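Local coordinates for putative NADH-depentdent flavin oxidoreductase (Cupriavidus metallidurans, PDB 5OCS) that acts as an ene-reductase of the Old Yellow Enzyme family, a flavoprotein that uses FMN to reduce activated carbon-carbon double bonds and probably takes its electrons from a nicotinamide cofactor, at the interface of chains A and B. Numbering follows the deposited sequence. Chains: chain A/B, Putative NADH-depentdent flavin oxidoreductase.

Contact 1: the interface of chains A and B. Residues chain A 40, 44, 328, 331; chain B 44, 47, 331-332, 351.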
loop_
_atom_site.group_PDB
_atom_site.type_symbol
_atom_site.label_atom_id
_atom_site.label_comp_id
_atom_site.label_asym_id
_atom_site.label_seq_id
_atom_site.Cartn_x
_atom_site.Cartn_y
_atom_site.Cartn_z
ATOM N N ILE A 40 -4.102 5.305 -3.644
ATOM C CA ILE A 40 -3.133 4.203 -3.412
ATOM C C ILE A 40 -2.186 4.509 -2.241
ATOM O O ILE A 40 -1.989 3.689 -1.311
ATOM C CB ILE A 40 -2.288 3.960 -4.692
ATOM C CG1 ILE A 40 -3.223 3.537 -5.839
ATOM C CG2 ILE A 40 -1.206 2.918 -4.414
ATOM C CD1 ILE A 40 -2.629 3.465 -7.241
ATOM N N GLN A 44 -2.562 3.034 1.632
ATOM C CA GLN A 44 -1.462 2.302 2.326
ATOM C C GLN A 44 -1.159 2.898 3.666
ATOM O O GLN A 44 -1.021 2.187 4.656
ATOM C CB GLN A 44 -0.104 2.394 1.597
ATOM C CG GLN A 44 -0.033 1.610 0.359
ATOM C CD GLN A 44 1.199 2.024 -0.424
ATOM O OE1 GLN A 44 2.332 1.669 -0.057
ATOM N NE2 GLN A 44 0.992 2.799 -1.476
ATOM N N LEU A 328 7.764 5.310 3.879
ATOM C CA LEU A 328 7.686 5.129 2.424
ATOM C C LEU A 328 8.404 3.840 2.026
ATOM O O LEU A 328 7.922 3.068 1.190
ATOM C CB LEU A 328 8.281 6.300 1.675
ATOM C CG LEU A 328 7.682 7.676 1.948
ATOM C CD1 LEU A 328 8.480 8.746 1.239
ATOM C CD2 LEU A 328 6.174 7.729 1.662
ATOM N N PRO A 331 5.851 0.686 4.413
ATOM C CA PRO A 331 4.538 1.148 4.834
ATOM C C PRO A 331 3.897 0.293 5.894
ATOM O O PRO A 331 2.878 0.682 6.421
ATOM C CB PRO A 331 3.704 1.072 3.540
ATOM C CG PRO A 331 4.387 0.024 2.782
ATOM C CD PRO A 331 5.839 0.221 3.031
ATOM N N GLN B 44 -0.814 -0.790 -4.546
ATOM C CA GLN B 44 0.415 -0.943 -3.771
ATOM C C GLN B 44 1.261 -2.155 -4.207
ATOM O O GLN B 44 2.472 -2.038 -4.310
ATOM C CB GLN B 44 0.134 -0.910 -2.277
ATOM C CG GLN B 44 -0.252 -2.213 -1.665
ATOM C CD GLN B 44 -0.627 -2.014 -0.225
ATOM O OE1 GLN B 44 0.169 -2.361 0.682
ATOM N NE2 GLN B 44 -1.818 -1.420 0.001
ATOM N N LEU B 47 3.602 -1.288 -7.056
ATOM C CA LEU B 47 4.728 -0.405 -6.747
ATOM C C LEU B 47 5.925 -1.164 -6.227
ATOM O O LEU B 47 6.981 -0.574 -6.003
ATOM C CB LEU B 47 4.294 0.648 -5.715
ATOM C CG LEU B 47 3.032 1.431 -6.048
ATOM C CD1 LEU B 47 2.757 2.437 -4.968
ATOM C CD2 LEU B 47 3.049 2.065 -7.423
ATOM N N PRO B 331 5.157 -5.070 1.418
ATOM C CA PRO B 331 4.872 -4.835 0.010
ATOM C C PRO B 331 6.047 -4.218 -0.737
ATOM O O PRO B 331 5.975 -4.089 -1.962
ATOM C CB PRO B 331 3.633 -3.935 0.037
ATOM C CG PRO B 331 3.682 -3.260 1.364
ATOM C CD PRO B 331 4.350 -4.225 2.305
ATOM N N ARG B 332 7.142 -3.916 -0.046
ATOM C CA ARG B 332 8.357 -3.482 -0.670
ATOM C C ARG B 332 9.370 -4.623 -0.704
ATOM O O ARG B 332 10.566 -4.398 -0.897
ATOM C CB ARG B 332 8.965 -2.274 0.052
ATOM C CG ARG B 332 7.999 -1.143 0.368
ATOM C CD ARG B 332 7.487 -0.395 -0.849
ATOM N NE ARG B 332 6.911 0.871 -0.412
ATOM C CZ ARG B 332 5.629 1.238 -0.470
ATOM N NH1 ARG B 332 4.698 0.488 -1.069
ATOM N NH2 ARG B 332 5.277 2.404 0.029
ATOM N N TYR B 351 8.297 7.855 -4.532
ATOM C CA TYR B 351 9.036 7.151 -3.504
ATOM C C TYR B 351 10.533 7.065 -3.785
ATOM O O TYR B 351 11.247 6.434 -3.018
ATOM C CB TYR B 351 8.467 5.722 -3.366
ATOM C CG TYR B 351 7.045 5.622 -2.885
ATOM C CD1 TYR B 351 6.411 6.665 -2.192
ATOM C CD2 TYR B 351 6.338 4.434 -3.038
ATOM C CE1 TYR B 351 5.126 6.531 -1.724
ATOM C CE2 TYR B 351 5.035 4.312 -2.584
ATOM C CZ TYR B 351 4.444 5.363 -1.915
ATOM O OH TYR B 351 3.181 5.245 -1.446
#
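The guanidinium of B:Arg332 reaches across the dimer interface and grips two oxygens of chain A at once. Its NE and NH2 hold the backbone carbonyl of A:Leu328 side-on; NE lies 2.9 Å from A:Leu328 O, nearly along the C=O axis, while NH2 uses an in-plane lone pair. End-on, B:Arg332 NH1 lies 2.8 Å from A:Gln44 OE1 and NH2 donates to the same oxygen, both tilted from the carbonyl plane, with amide and guanidinium planes almost perpendicular (83°). A bend at chi2 (-68°) turns the arginine chain toward these acceptors. A:Pro331 CD lies above one guanidinium face and B:Tyr351 CD2 above the other, both toward the rim. A:Gln44 NE2 donates to A:Ile40 O one helical turn back, 3.1 Å away, which fixes the amide from its nitrogen as well. Close apolar packing flanks this core: the two Gln44 side chains slide past each other in opposite directions, and A:Pro331 CG meets B:Pro331 CG at 3.6 Å. The looser side holds a weak bond from A:Gln44 NE2 to B:Tyr351 OH and A:Ile40 CG2, 4.0 Å from B:Leu47 CD1. The site ties helices 36-46 and 325-329 to the partner subunit, probably helping to hold the dimer together.

Contact 2: the interface of chains A and B. Residues chain A 43-44, 47, 92, 348, 350-351; chain B 37, 40.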
loop_
_atom_site.group_PDB
_atom_site.type_symbol
_atom_site.label_atom_id
_atom_site.label_comp_id
_atom_site.label_asym_id
_atom_site.label_seq_id
_atom_site.Cartn_x
_atom_site.Cartn_y
_atom_site.Cartn_z
ATOM N N GLY A 43 -4.232 5.364 1.081
ATOM C CA GLY A 43 -4.787 4.063 1.501
ATOM C C GLY A 43 -3.763 3.179 2.214
ATOM O O GLY A 43 -4.038 2.665 3.333
ATOM N N GLN A 44 -2.562 3.034 1.632
ATOM C CA GLN A 44 -1.462 2.302 2.326
ATOM C C GLN A 44 -1.159 2.898 3.666
ATOM O O GLN A 44 -1.021 2.187 4.656
ATOM C CB GLN A 44 -0.104 2.394 1.597
ATOM C CG GLN A 44 -0.033 1.610 0.359
ATOM C CD GLN A 44 1.199 2.024 -0.424
ATOM O OE1 GLN A 44 2.332 1.669 -0.057
ATOM N NE2 GLN A 44 0.992 2.799 -1.476
ATOM N N LEU A 47 -3.606 2.148 6.408
ATOM C CA LEU A 47 -3.665 0.748 6.818
ATOM C C LEU A 47 -2.421 0.232 7.521
ATOM O O LEU A 47 -2.295 -0.972 7.786
ATOM C CB LEU A 47 -3.981 -0.098 5.572
ATOM C CG LEU A 47 -5.390 0.267 5.029
ATOM C CD1 LEU A 47 -5.664 -0.407 3.688
ATOM C CD2 LEU A 47 -6.539 -0.023 5.966
ATOM N N HIS A 92 -12.153 1.381 5.423
ATOM C CA HIS A 92 -11.168 0.324 5.702
ATOM C C HIS A 92 -10.298 0.501 6.933
ATOM O O HIS A 92 -9.755 -0.483 7.402
ATOM C CB HIS A 92 -10.286 0.124 4.474
ATOM C CG HIS A 92 -11.062 -0.357 3.309
ATOM N ND1 HIS A 92 -11.651 -1.601 3.306
ATOM C CD2 HIS A 92 -11.426 0.246 2.160
ATOM C CE1 HIS A 92 -12.340 -1.739 2.186
ATOM N NE2 HIS A 92 -12.212 -0.631 1.474
ATOM N N PRO A 348 -5.841 -4.417 8.582
ATOM C CA PRO A 348 -7.066 -4.806 7.907
ATOM C C PRO A 348 -7.188 -6.324 7.871
ATOM O O PRO A 348 -6.180 -7.020 7.641
ATOM C CB PRO A 348 -6.874 -4.246 6.497
ATOM C CG PRO A 348 -5.436 -4.071 6.320
ATOM C CD PRO A 348 -4.882 -3.794 7.670
ATOM N N GLN A 350 -8.162 -8.251 5.656
ATOM C CA GLN A 350 -7.676 -8.850 4.396
ATOM C C GLN A 350 -6.212 -9.323 4.474
ATOM O O GLN A 350 -5.766 -10.166 3.666
ATOM C CB GLN A 350 -7.782 -7.893 3.218
ATOM C CG GLN A 350 -9.174 -7.473 2.787
ATOM C CD GLN A 350 -9.800 -6.314 3.593
ATOM O OE1 GLN A 350 -9.325 -5.918 4.677
ATOM N NE2 GLN A 350 -10.938 -5.830 3.110
ATOM N N TYR A 351 -5.450 -8.759 5.434
ATOM C CA TYR A 351 -4.039 -9.042 5.584
ATOM C C TYR A 351 -3.693 -9.793 6.860
ATOM O O TYR A 351 -2.514 -10.028 7.139
ATOM C CB TYR A 351 -3.265 -7.729 5.561
ATOM C CG TYR A 351 -3.263 -6.951 4.283
ATOM C CD1 TYR A 351 -3.670 -7.500 3.076
ATOM C CD2 TYR A 351 -2.849 -5.622 4.296
ATOM C CE1 TYR A 351 -3.621 -6.776 1.904
ATOM C CE2 TYR A 351 -2.811 -4.857 3.140
ATOM C CZ TYR A 351 -3.181 -5.447 1.936
ATOM O OH TYR A 351 -3.126 -4.684 0.788
ATOM N N TRP B 37 -10.997 -1.140 -2.307
ATOM C CA TRP B 37 -9.979 -1.983 -1.702
ATOM C C TRP B 37 -8.999 -2.435 -2.758
ATOM O O TRP B 37 -7.807 -2.395 -2.554
ATOM C CB TRP B 37 -10.583 -3.214 -1.008
ATOM C CG TRP B 37 -9.482 -4.062 -0.447
ATOM C CD1 TRP B 37 -8.953 -5.154 -0.993
ATOM C CD2 TRP B 37 -8.707 -3.777 0.724
ATOM N NE1 TRP B 37 -7.908 -5.616 -0.236
ATOM C CE2 TRP B 37 -7.739 -4.787 0.832
ATOM C CE3 TRP B 37 -8.758 -2.790 1.704
ATOM C CZ2 TRP B 37 -6.811 -4.825 1.858
ATOM C CZ3 TRP B 37 -7.865 -2.848 2.730
ATOM C CH2 TRP B 37 -6.888 -3.833 2.792
ATOM N N ILE B 40 -6.454 0.178 -3.813
ATOM C CA ILE B 40 -5.421 0.360 -2.745
ATOM C C ILE B 40 -4.436 -0.837 -2.723
ATOM O O ILE B 40 -3.229 -0.699 -2.694
ATOM C CB ILE B 40 -6.072 0.583 -1.375
ATOM C CG1 ILE B 40 -6.860 1.900 -1.389
ATOM C CG2 ILE B 40 -5.018 0.687 -0.300
ATOM C CD1 ILE B 40 -7.788 2.128 -0.197
#
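Helices 36-46 of the two chains meet where A:Gly43, helical in its backbone torsions, presents its bare backbone to the equally helical B:Ile40. The CG2 methyl of B:Ile40 rests 3.8 Å from A:Gly43 CA, and its CD1 lies over the same glycine. One turn earlier, B:Trp37 sends its indole deep into chain A. With CG anti to the backbone N (chi1 178°), the indole is carried off the helix toward chain A, into a pocket formed by A:Leu47, A:His92, A:Pro348, A:Gln350 and A:Tyr351. The amide of A:Gln350 lies flat on one face of the B:Trp37 indole, its plane only 8° from the ring's, with CD 3.7 Å from the centre of the six-membered ring. A bend in its chain folds the glutamine against the indole, and CB and CG add contacts along the CE2-CZ2 side. The aromatic groups of chain A meet the tryptophan edge-to-face: B:Trp37 CE3 points at the face of the A:His92 imidazole, and the CZ2-CH2 edge lies against the A:Tyr351 ring, whose plane is turned 60° from that of the six-membered ring. A:Pro348 CB packs beside B:Trp37 CH2 at 3.7 Å. The indole is thus steadied on a face and around its benzene rim by groups from separate segments of chain A. At the far rim, the A:Leu47 CD1 methyl lies 3.4 Å from B:Trp37 CZ3.

Contact 3: the interface of chains A and B. Residues chain A 349, 352, 367-368; chain B 113-114.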
loop_
_atom_site.group_PDB
_atom_site.type_symbol
_atom_site.label_atom_id
_atom_site.label_comp_id
_atom_site.label_asym_id
_atom_site.label_seq_id
_atom_site.Cartn_x
_atom_site.Cartn_y
_atom_site.Cartn_z
ATOM N N LYS A 349 -8.416 -6.814 8.039
ATOM C CA LYS A 349 -8.691 -8.262 8.034
ATOM C C LYS A 349 -8.170 -8.955 6.797
ATOM O O LYS A 349 -7.842 -10.135 6.838
ATOM C CB LYS A 349 -10.204 -8.516 8.165
ATOM C CG LYS A 349 -11.055 -7.907 7.030
ATOM C CD LYS A 349 -12.540 -7.722 7.387
ATOM C CE LYS A 349 -13.240 -6.888 6.332
ATOM N NZ LYS A 349 -14.636 -6.586 6.732
ATOM N N TRP A 352 -4.692 -10.262 7.583
ATOM C CA TRP A 352 -4.430 -10.960 8.860
ATOM C C TRP A 352 -3.571 -12.258 8.726
ATOM O O TRP A 352 -2.783 -12.618 9.626
ATOM C CB TRP A 352 -5.733 -11.252 9.550
ATOM C CG TRP A 352 -6.358 -10.122 10.260
ATOM C CD1 TRP A 352 -5.809 -8.896 10.566
ATOM C CD2 TRP A 352 -7.660 -10.113 10.811
ATOM N NE1 TRP A 352 -6.712 -8.149 11.290
ATOM C CE2 TRP A 352 -7.850 -8.876 11.447
ATOM C CE3 TRP A 352 -8.705 -11.044 10.841
ATOM C CZ2 TRP A 352 -9.053 -8.546 12.094
ATOM C CZ3 TRP A 352 -9.880 -10.711 11.481
ATOM C CH2 TRP A 352 -10.046 -9.490 12.100
ATOM N N HIS A 367 -8.948 -13.325 13.465
ATOM C CA HIS A 367 -9.592 -14.664 13.493
ATOM C C HIS A 367 -9.428 -15.264 12.111
ATOM O O HIS A 367 -9.403 -14.545 11.111
ATOM C CB HIS A 367 -11.106 -14.592 13.747
ATOM C CG HIS A 367 -11.500 -13.701 14.866
ATOM N ND1 HIS A 367 -11.163 -13.965 16.180
ATOM C CD2 HIS A 367 -12.222 -12.554 14.880
ATOM C CE1 HIS A 367 -11.644 -13.005 16.953
ATOM N NE2 HIS A 367 -12.292 -12.139 16.189
ATOM N N PHE A 368 -9.400 -16.586 12.053
ATOM C CA PHE A 368 -9.241 -17.298 10.789
ATOM C C PHE A 368 -9.900 -18.674 10.874
ATOM O O PHE A 368 -9.779 -19.380 11.886
ATOM C CB PHE A 368 -7.761 -17.491 10.492
ATOM C CG PHE A 368 -7.488 -18.375 9.295
ATOM C CD1 PHE A 368 -7.559 -17.868 8.004
ATOM C CD2 PHE A 368 -7.190 -19.752 9.478
ATOM C CE1 PHE A 368 -7.291 -18.677 6.902
ATOM C CE2 PHE A 368 -6.952 -20.582 8.368
ATOM C CZ PHE A 368 -7.015 -20.032 7.078
ATOM N N PRO B 113 -12.396 -15.938 5.216
ATOM C CA PRO B 113 -11.591 -16.509 6.276
ATOM C C PRO B 113 -11.755 -15.842 7.595
ATOM O O PRO B 113 -11.734 -16.529 8.601
ATOM C CB PRO B 113 -10.176 -16.318 5.781
ATOM C CG PRO B 113 -10.343 -16.453 4.267
ATOM C CD PRO B 113 -11.583 -15.676 4.022
ATOM N N TRP B 114 -11.919 -14.528 7.606
ATOM C CA TRP B 114 -12.120 -13.820 8.874
ATOM C C TRP B 114 -13.460 -14.061 9.505
ATOM O O TRP B 114 -13.643 -13.758 10.685
ATOM C CB TRP B 114 -11.886 -12.332 8.723
ATOM C CG TRP B 114 -12.695 -11.668 7.667
ATOM C CD1 TRP B 114 -13.957 -11.331 7.744
ATOM C CD2 TRP B 114 -12.250 -11.309 6.363
ATOM N NE1 TRP B 114 -14.384 -10.711 6.574
ATOM C CE2 TRP B 114 -13.325 -10.669 5.715
ATOM C CE3 TRP B 114 -11.028 -11.391 5.711
ATOM C CZ2 TRP B 114 -13.223 -10.147 4.428
ATOM C CZ3 TRP B 114 -10.938 -10.902 4.408
ATOM C CH2 TRP B 114 -12.008 -10.261 3.806
#
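The aliphatic chain of A:Lys349 lies across one face of the B:Trp114 indole and forms the apolar centre of the contact. A:Lys349 CG sits 3.6 Å from the centroid of the B:Trp114 six-membered ring and CD the same distance from that of the five-membered ring, so successive methylenes cover both halves of the indole. Both side chains leave their backbones in the crowded position, CG between N and the carbonyl carbon (chi1 60° for the lysine, 55° for the tryptophan), and the lysine then runs on extended, which keeps its methylenes along the ring. Its amino nitrogen NZ passes beyond the pyrrole side, 4.1 Å from B:Trp114 NE1. The second layer is A:Trp352. Its own ring carries A:Lys349 CA over one face, while its CZ3 corner touches the B:Trp114 CB methylene at 3.8 Å, the two tryptophan side chains crossing at about a right angle. Next to this core, A:Phe368 CD1 comes within 3.8 Å of B:Pro113 CB, the two side chains meeting obliquely. The A:Lys349 carbonyl oxygen packs beside the indole, 3.6 Å from B:Trp114 CE3. Polar atoms toward the rim include B:Pro113 O, which faces A:Phe368 CA at 3.4 Å. A:His367 also borders this rim but is poorly ordered. In the fold, the 3-10 helix 349-354 and the later C-terminal segment of chain A together embrace the short 3-10 helix 113-115 of chain B.

Contact 4: the interface of chains A and B. Residues chain A 349-350, 352; chain B 26, 28, 114.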
loop_
_atom_site.group_PDB
_atom_site.type_symbol
_atom_site.label_atom_id
_atom_site.label_comp_id
_atom_site.label_asym_id
_atom_site.label_seq_id
_atom_site.Cartn_x
_atom_site.Cartn_y
_atom_site.Cartn_z
ATOM N N LYS A 349 -8.416 -6.814 8.039
ATOM C CA LYS A 349 -8.691 -8.262 8.034
ATOM C C LYS A 349 -8.170 -8.955 6.797
ATOM O O LYS A 349 -7.842 -10.135 6.838
ATOM C CB LYS A 349 -10.204 -8.516 8.165
ATOM C CG LYS A 349 -11.055 -7.907 7.030
ATOM C CD LYS A 349 -12.540 -7.722 7.387
ATOM C CE LYS A 349 -13.240 -6.888 6.332
ATOM N NZ LYS A 349 -14.636 -6.586 6.732
ATOM N N GLN A 350 -8.162 -8.251 5.656
ATOM C CA GLN A 350 -7.676 -8.850 4.396
ATOM C C GLN A 350 -6.212 -9.323 4.474
ATOM O O GLN A 350 -5.766 -10.166 3.666
ATOM C CB GLN A 350 -7.782 -7.893 3.218
ATOM C CG GLN A 350 -9.174 -7.473 2.787
ATOM C CD GLN A 350 -9.800 -6.314 3.593
ATOM O OE1 GLN A 350 -9.325 -5.918 4.677
ATOM N NE2 GLN A 350 -10.938 -5.830 3.110
ATOM N N TRP A 352 -4.692 -10.262 7.583
ATOM C CA TRP A 352 -4.430 -10.960 8.860
ATOM C C TRP A 352 -3.571 -12.258 8.726
ATOM O O TRP A 352 -2.783 -12.618 9.626
ATOM C CB TRP A 352 -5.733 -11.252 9.550
ATOM C CG TRP A 352 -6.358 -10.122 10.260
ATOM C CD1 TRP A 352 -5.809 -8.896 10.566
ATOM C CD2 TRP A 352 -7.660 -10.113 10.811
ATOM N NE1 TRP A 352 -6.712 -8.149 11.290
ATOM C CE2 TRP A 352 -7.850 -8.876 11.447
ATOM C CE3 TRP A 352 -8.705 -11.044 10.841
ATOM C CZ2 TRP A 352 -9.053 -8.546 12.094
ATOM C CZ3 TRP A 352 -9.880 -10.711 11.481
ATOM C CH2 TRP A 352 -10.046 -9.490 12.100
ATOM N N GLN B 26 -8.776 -11.383 -1.756
ATOM C CA GLN B 26 -9.051 -10.314 -0.812
ATOM C C GLN B 26 -10.449 -10.345 -0.231
ATOM O O GLN B 26 -10.736 -9.640 0.742
ATOM C CB GLN B 26 -8.815 -8.971 -1.517
ATOM C CG GLN B 26 -7.420 -8.822 -2.094
ATOM C CD GLN B 26 -6.382 -8.873 -0.966
ATOM O OE1 GLN B 26 -6.385 -8.007 -0.105
ATOM N NE2 GLN B 26 -5.624 -9.956 -0.887
ATOM N N SER B 28 -13.093 -8.946 -1.004
ATOM C CA SER B 28 -13.491 -7.562 -0.878
ATOM C C SER B 28 -14.218 -7.008 -2.085
ATOM O O SER B 28 -14.292 -5.793 -2.220
ATOM C CB SER B 28 -12.239 -6.740 -0.562
ATOM O OG SER B 28 -11.756 -7.138 0.707
ATOM N N TRP B 114 -11.919 -14.528 7.606
ATOM C CA TRP B 114 -12.120 -13.820 8.874
ATOM C C TRP B 114 -13.460 -14.061 9.505
ATOM O O TRP B 114 -13.643 -13.758 10.685
ATOM C CB TRP B 114 -11.886 -12.332 8.723
ATOM C CG TRP B 114 -12.695 -11.668 7.667
ATOM C CD1 TRP B 114 -13.957 -11.331 7.744
ATOM C CD2 TRP B 114 -12.250 -11.309 6.363
ATOM N NE1 TRP B 114 -14.384 -10.711 6.574
ATOM C CE2 TRP B 114 -13.325 -10.669 5.715
ATOM C CE3 TRP B 114 -11.028 -11.391 5.711
ATOM C CZ2 TRP B 114 -13.223 -10.147 4.428
ATOM C CZ3 TRP B 114 -10.938 -10.902 4.408
ATOM C CH2 TRP B 114 -12.008 -10.261 3.806
#
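A:Gln350 reaches B:Ser28 because its CG lies opposite the carbonyl carbon (chi1 -65°) and the third torsion is small (-13°), turning the amide of the bent chain toward the partner subunit. B:Ser28 OG adopts the same first torsion and meets it. The amide nitrogen NE2 of A:Gln350 donates to the hydroxyl OG of B:Ser28 at 2.9 Å, nearly straight at 167°, with the oxygen lying in the amide plane. That hydroxyl in turn donates to the backbone carbonyl of its own chain, B:Ser28 OG to B:Gln26 O at 2.7 Å, from above the carbonyl plane. The serine therefore accepts across the interface and donates within chain B, which probably fixes how its hydroxyl is turned. The glutamine methylenes also pack against oxygens of B:Gln26: A:Gln350 CG lies 3.4 Å from B:Gln26 O, and A:Gln350 CB lies 3.6 Å from the side-chain oxygen OE1 of B:Gln26. The same glutamine also supports the indole gripped by A:Lys349, its CA standing 3.9 Å from B:Trp114 CZ3. At the edge of that indole, in its plane, lies B:Gln26 O. The site clasps the 3-10 helix 349-354 onto the partner next to B:Gln26, which directly follows B:Cys25, an FMN-binding residue, so it may help shape the surroundings of the neighbouring subunit's flavin site.

The contacts form a continuous band from the dimer centre toward its periphery. Contact 1 and contact 2 lie about 11 Å apart, share A:Gln44 and both draw on helix 36-46 of each chain. Contact 2 is about 9 Å from contact 4, joined to it by A:Gln350; contact 4 is about 6 Å from contact 3, with A:Lys349, A:Trp352 and B:Trp114 in common. Contacts 1 and 3, about 22 Å apart, mark the ends. The 3-10 helix 349-354 enters contact 1 from chain B and the others from chain A; two-fold symmetry repeats the band, suggesting that the C-terminal region helps hold the dimer together.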